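Long-range contact in beta-d-glucoside glucohydrolase (Hypocrea jecorina, PDB 3ZZ1), which probably hydrolyses terminal, non-reducing beta-D-glucosyl residues, releasing beta-D-glucose, as a secreted family 3 beta-glucosidase of cellulose breakdown: residues A633-P644 / A667-Y678. Residues are numbered along the deposited sequence; the frame is centred on the assembly and turned at random.
Sequences AQLYITYPSSAP and ATFNIRRRDLSY
Leu-635 and Phe-669 lie alongside each other, pointing opposite ways, where the two strands face one another. CB of Leu-635 sits over one face of the Phe-669 ring, 4.0 Å from its centroid, a CH-pi contact. Leu-635 CG stands anti to the backbone N (chi1 166°), which places CD2 at the base of the ring, 3.7 Å from Phe-669 CB. Ala-633 CB meets the far edge of the same ring at CZ. Further along, Ile-637 and Ile-671 reach tip to tip, their CD1 atoms 3.9 Å apart, while CD2 of Leu-676 meets Ile-637 CD1 from across. At the loop end, Pro-644 lays CD and CG over one face of the Tyr-678 ring, CD 3.8 Å from its centroid.

The polar link is Tyr-639 OH, which donates to Ser-677 O at 2.7 Å; the hydroxyl lies 44° out of the carbonyl plane. Arg-652 bonds both this hydroxyl and Asp-675 O. The turn after strand 664-672 is braced from within: Arg-672 grips the Asp-675 carboxylate side-on, NE to OD2 and NH2 to OD1, the latter 2.9 Å and nearly straight. OD2 also takes Arg-672 N, so two bonds hold it. Asp-191 in helix 178-194 pairs with both Arg-672 and Arg-674, tying this turn to the N-terminal domain.

The axes of 633-638 and 667-672, in strands of different antiparallel sheets, approach to 8.6 Å and are inclined at 33°; their apolar side chains pack as part of the core between the two sheets of a beta-sandwich, that of the fibronectin type III-like domain.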
loop_
_atom_site.group_PDB
_atom_site.type_symbol
_atom_site.label_atom_id
_atom_site.label_comp_id
_atom_site.label_asym_id
_atom_site.label_seq_id
_atom_site.Cartn_x
_atom_site.Cartn_y
_atom_site.Cartn_z
ATOM N N ALA A 633 -0.879 11.106 16.108
ATOM C CA ALA A 633 -2.210 11.286 16.679
ATOM C C ALA A 633 -3.260 10.843 15.674
ATOM O O ALA A 633 -3.177 11.170 14.486
ATOM C CB ALA A 633 -2.432 12.737 17.060
ATOM N N GLN A 634 -4.253 10.108 16.160
ATOM C CA GLN A 634 -5.273 9.528 15.294
ATOM C C GLN A 634 -6.670 10.005 15.678
ATOM O O GLN A 634 -7.001 10.095 16.863
ATOM C CB GLN A 634 -5.192 7.999 15.342
ATOM C CG GLN A 634 -3.901 7.435 14.758
ATOM C CD GLN A 634 -3.479 6.121 15.387
ATOM O OE1 GLN A 634 -4.277 5.205 15.537
ATOM N NE2 GLN A 634 -2.205 6.023 15.747
ATOM N N LEU A 635 -7.471 10.334 14.665
ATOM C CA LEU A 635 -8.881 10.655 14.864
ATOM C C LEU A 635 -9.741 9.464 14.464
ATOM O O LEU A 635 -9.600 8.928 13.361
ATOM C CB LEU A 635 -9.278 11.899 14.058
ATOM C CG LEU A 635 -10.768 12.221 13.860
ATOM C CD1 LEU A 635 -11.439 12.587 15.166
ATOM C CD2 LEU A 635 -10.963 13.332 12.848
ATOM N N TYR A 636 -10.622 9.052 15.371
ATOM C CA TYR A 636 -11.601 8.003 15.087
ATOM C C TYR A 636 -13.010 8.543 15.264
ATOM O O TYR A 636 -13.314 9.210 16.262
ATOM C CB TYR A 636 -11.361 6.760 15.960
ATOM C CG TYR A 636 -10.057 6.049 15.638
ATOM C CD1 TYR A 636 -10.007 5.040 14.674
ATOM C CD2 TYR A 636 -8.871 6.394 16.290
ATOM C CE1 TYR A 636 -8.810 4.391 14.368
ATOM C CE2 TYR A 636 -7.675 5.752 15.996
ATOM C CZ TYR A 636 -7.647 4.755 15.034
ATOM O OH TYR A 636 -6.457 4.118 14.741
ATOM N N ILE A 637 -13.859 8.278 14.275
ATOM C CA ILE A 637 -15.233 8.757 14.314
ATOM C C ILE A 637 -16.219 7.598 14.502
ATOM O O ILE A 637 -16.077 6.533 13.894
ATOM C CB ILE A 637 -15.577 9.643 13.077
ATOM C CG1 ILE A 637 -14.639 10.857 13.012
ATOM C CG2 ILE A 637 -17.034 10.113 13.118
ATOM C CD1 ILE A 637 -14.961 11.861 11.903
ATOM N N THR A 638 -17.177 7.812 15.400
ATOM C CA THR A 638 -18.308 6.913 15.614
ATOM C C THR A 638 -19.542 7.609 15.044
ATOM O O THR A 638 -19.862 8.728 15.438
ATOM C CB THR A 638 -18.496 6.623 17.127
ATOM O OG1 THR A 638 -17.333 5.946 17.625
ATOM C CG2 THR A 638 -19.740 5.764 17.394
ATOM N N TYR A 639 -20.214 6.958 14.099
ATOM C CA TYR A 639 -21.399 7.532 13.456
ATOM C C TYR A 639 -22.592 7.470 14.414
ATOM O O TYR A 639 -22.594 6.653 15.330
ATOM C CB TYR A 639 -21.709 6.784 12.150
ATOM C CG TYR A 639 -20.851 7.182 10.955
ATOM C CD1 TYR A 639 -19.488 7.471 11.100
ATOM C CD2 TYR A 639 -21.398 7.257 9.679
ATOM C CE1 TYR A 639 -18.705 7.833 10.007
ATOM C CE2 TYR A 639 -20.621 7.616 8.578
ATOM C CZ TYR A 639 -19.276 7.902 8.751
ATOM O OH TYR A 639 -18.505 8.257 7.669
ATOM N N PRO A 640 -23.607 8.340 14.219
ATOM C CA PRO A 640 -24.810 8.217 15.045
ATOM C C PRO A 640 -25.349 6.782 15.019
ATOM O O PRO A 640 -25.233 6.097 13.996
ATOM C CB PRO A 640 -25.800 9.166 14.367
ATOM C CG PRO A 640 -24.953 10.176 13.691
ATOM C CD PRO A 640 -23.706 9.461 13.264
ATOM N N SER A 641 -25.909 6.332 16.139
ATOM C CA SER A 641 -26.436 4.969 16.245
ATOM C C SER A 641 -27.744 4.772 15.466
ATOM O O SER A 641 -28.199 3.644 15.286
ATOM C CB SER A 641 -26.618 4.571 17.716
ATOM O OG SER A 641 -25.370 4.530 18.394
ATOM N N SER A 642 -28.335 5.869 15.001
ATOM C CA SER A 642 -29.525 5.799 14.155
ATOM C C SER A 642 -29.179 5.468 12.693
ATOM O O SER A 642 -30.023 4.972 11.943
ATOM C CB SER A 642 -30.312 7.104 14.236
ATOM O OG SER A 642 -29.463 8.200 13.975
ATOM N N ALA A 643 -27.937 5.751 12.307
ATOM C CA ALA A 643 -27.428 5.449 10.971
ATOM C C ALA A 643 -27.320 3.933 10.773
ATOM O O ALA A 643 -27.219 3.198 11.758
ATOM C CB ALA A 643 -26.068 6.117 10.771
ATOM N N PRO A 644 -27.330 3.460 9.506
ATOM C CA PRO A 644 -27.214 2.015 9.255
ATOM C C PRO A 644 -25.966 1.437 9.907
ATOM O O PRO A 644 -24.974 2.152 10.067
ATOM C CB PRO A 644 -27.103 1.938 7.727
ATOM C CG PRO A 644 -27.816 3.151 7.249
ATOM C CD PRO A 644 -27.450 4.216 8.247
ATOM N N ALA A 667 -2.158 19.329 16.334
ATOM C CA ALA A 667 -2.591 18.323 15.375
ATOM C C ALA A 667 -3.956 18.721 14.822
ATOM O O ALA A 667 -4.921 18.864 15.571
ATOM C CB ALA A 667 -2.652 16.954 16.020
ATOM N N THR A 668 -4.015 18.911 13.507
ATOM C CA THR A 668 -5.227 19.356 12.831
ATOM C C THR A 668 -5.769 18.252 11.927
ATOM O O THR A 668 -5.077 17.791 11.019
ATOM C CB THR A 668 -4.949 20.626 11.996
ATOM O OG1 THR A 668 -4.537 21.686 12.864
ATOM C CG2 THR A 668 -6.193 21.064 11.209
ATOM N N PHE A 669 -7.003 17.831 12.182
ATOM C CA PHE A 669 -7.667 16.856 11.331
ATOM C C PHE A 669 -8.773 17.528 10.533
ATOM O O PHE A 669 -9.787 17.948 11.090
ATOM C CB PHE A 669 -8.237 15.693 12.154
ATOM C CG PHE A 669 -7.284 15.147 13.184
ATOM C CD1 PHE A 669 -6.216 14.335 12.807
ATOM C CD2 PHE A 669 -7.452 15.451 14.532
ATOM C CE1 PHE A 669 -5.334 13.830 13.765
ATOM C CE2 PHE A 669 -6.573 14.958 15.494
ATOM C CZ PHE A 669 -5.514 14.144 15.109
ATOM N N ASN A 670 -8.560 17.640 9.227
ATOM C CA ASN A 670 -9.571 18.179 8.326
ATOM C C ASN A 670 -10.533 17.094 7.872
ATOM O O ASN A 670 -10.116 16.050 7.349
ATOM C CB ASN A 670 -8.915 18.869 7.125
ATOM C CG ASN A 670 -8.125 20.102 7.531
ATOM O OD1 ASN A 670 -8.550 20.859 8.402
ATOM N ND2 ASN A 670 -6.965 20.302 6.908
ATOM N N ILE A 671 -11.822 17.348 8.081
ATOM C CA ILE A 671 -12.857 16.363 7.804
ATOM C C ILE A 671 -13.634 16.704 6.536
ATOM O O ILE A 671 -14.315 17.730 6.469
ATOM C CB ILE A 671 -13.810 16.198 9.009
ATOM C CG1 ILE A 671 -13.025 15.700 10.231
ATOM C CG2 ILE A 671 -14.960 15.253 8.665
ATOM C CD1 ILE A 671 -13.850 15.575 11.488
ATOM N N ARG A 672 -13.507 15.838 5.532
ATOM C CA ARG A 672 -14.226 15.980 4.272
ATOM C C ARG A 672 -15.649 15.482 4.466
ATOM O O ARG A 672 -15.923 14.717 5.402
ATOM C CB ARG A 672 -13.540 15.177 3.161
ATOM C CG ARG A 672 -12.051 15.497 2.969
ATOM C CD ARG A 672 -11.337 14.431 2.143
ATOM N NE ARG A 672 -11.441 13.102 2.745
ATOM C CZ ARG A 672 -10.761 12.024 2.352
ATOM N NH1 ARG A 672 -9.904 12.092 1.347
ATOM N NH2 ARG A 672 -10.943 10.866 2.975
ATOM N N ARG A 673 -16.555 15.896 3.581
ATOM C CA ARG A 673 -17.934 15.440 3.669
ATOM C C ARG A 673 -18.044 13.909 3.693
ATOM O O ARG A 673 -18.830 13.354 4.471
ATOM C CB ARG A 673 -18.800 16.010 2.547
ATOM C CG ARG A 673 -20.255 15.604 2.714
ATOM C CD ARG A 673 -21.166 16.099 1.615
ATOM N NE ARG A 673 -22.544 15.704 1.915
ATOM C CZ ARG A 673 -23.337 16.349 2.764
ATOM N NH1 ARG A 673 -22.904 17.434 3.395
ATOM N NH2 ARG A 673 -24.565 15.910 2.981
ATOM N N ARG A 674 -17.256 13.241 2.851
ATOM C CA ARG A 674 -17.277 11.774 2.770
ATOM C C ARG A 674 -16.826 11.091 4.072
ATOM O O ARG A 674 -17.220 9.955 4.350
ATOM C CB ARG A 674 -16.462 11.275 1.566
ATOM C CG ARG A 674 -14.948 11.425 1.698
ATOM C CD ARG A 674 -14.254 11.300 0.347
ATOM N NE ARG A 674 -14.306 9.942 -0.194
ATOM C CZ ARG A 674 -13.300 9.067 -0.167
ATOM N NH1 ARG A 674 -12.127 9.383 0.383
ATOM N NH2 ARG A 674 -13.469 7.863 -0.700
ATOM N N ASP A 675 -16.021 11.792 4.870
ATOM C CA ASP A 675 -15.553 11.268 6.160
ATOM C C ASP A 675 -16.671 11.160 7.197
ATOM O O ASP A 675 -16.500 10.513 8.227
ATOM C CB ASP A 675 -14.390 12.110 6.705
ATOM C CG ASP A 675 -13.171 12.096 5.787
ATOM O OD1 ASP A 675 -12.882 11.044 5.168
ATOM O OD2 ASP A 675 -12.500 13.145 5.688
ATOM N N LEU A 676 -17.810 11.793 6.914
ATOM C CA LEU A 676 -19.007 11.690 7.757
ATOM C C LEU A 676 -20.156 10.965 7.042
ATOM O O LEU A 676 -21.298 10.970 7.517
ATOM C CB LEU A 676 -19.469 13.085 8.211
ATOM C CG LEU A 676 -18.487 13.967 8.997
ATOM C CD1 LEU A 676 -19.076 15.349 9.234
ATOM C CD2 LEU A 676 -18.105 13.323 10.322
ATOM N N SER A 677 -19.846 10.342 5.907
ATOM C CA SER A 677 -20.857 9.703 5.059
ATOM C C SER A 677 -20.804 8.175 5.070
ATOM O O SER A 677 -19.766 7.577 5.351
ATOM C CB SER A 677 -20.728 10.199 3.612
ATOM O OG SER A 677 -20.841 11.609 3.538
ATOM N N TYR A 678 -21.943 7.558 4.762
ATOM C CA TYR A 678 -22.024 6.133 4.474
ATOM C C TYR A 678 -22.642 5.996 3.080
ATOM O O TYR A 678 -23.302 6.919 2.596
ATOM C CB TYR A 678 -22.871 5.403 5.530
ATOM C CG TYR A 678 -24.332 5.801 5.508
ATOM C CD1 TYR A 678 -24.783 6.899 6.233
ATOM C CD2 TYR A 678 -25.257 5.090 4.740
ATOM C CE1 TYR A 678 -26.112 7.283 6.200
ATOM C CE2 TYR A 678 -26.593 5.461 4.700
ATOM C CZ TYR A 678 -27.014 6.558 5.433
ATOM O OH TYR A 678 -28.330 6.934 5.404
#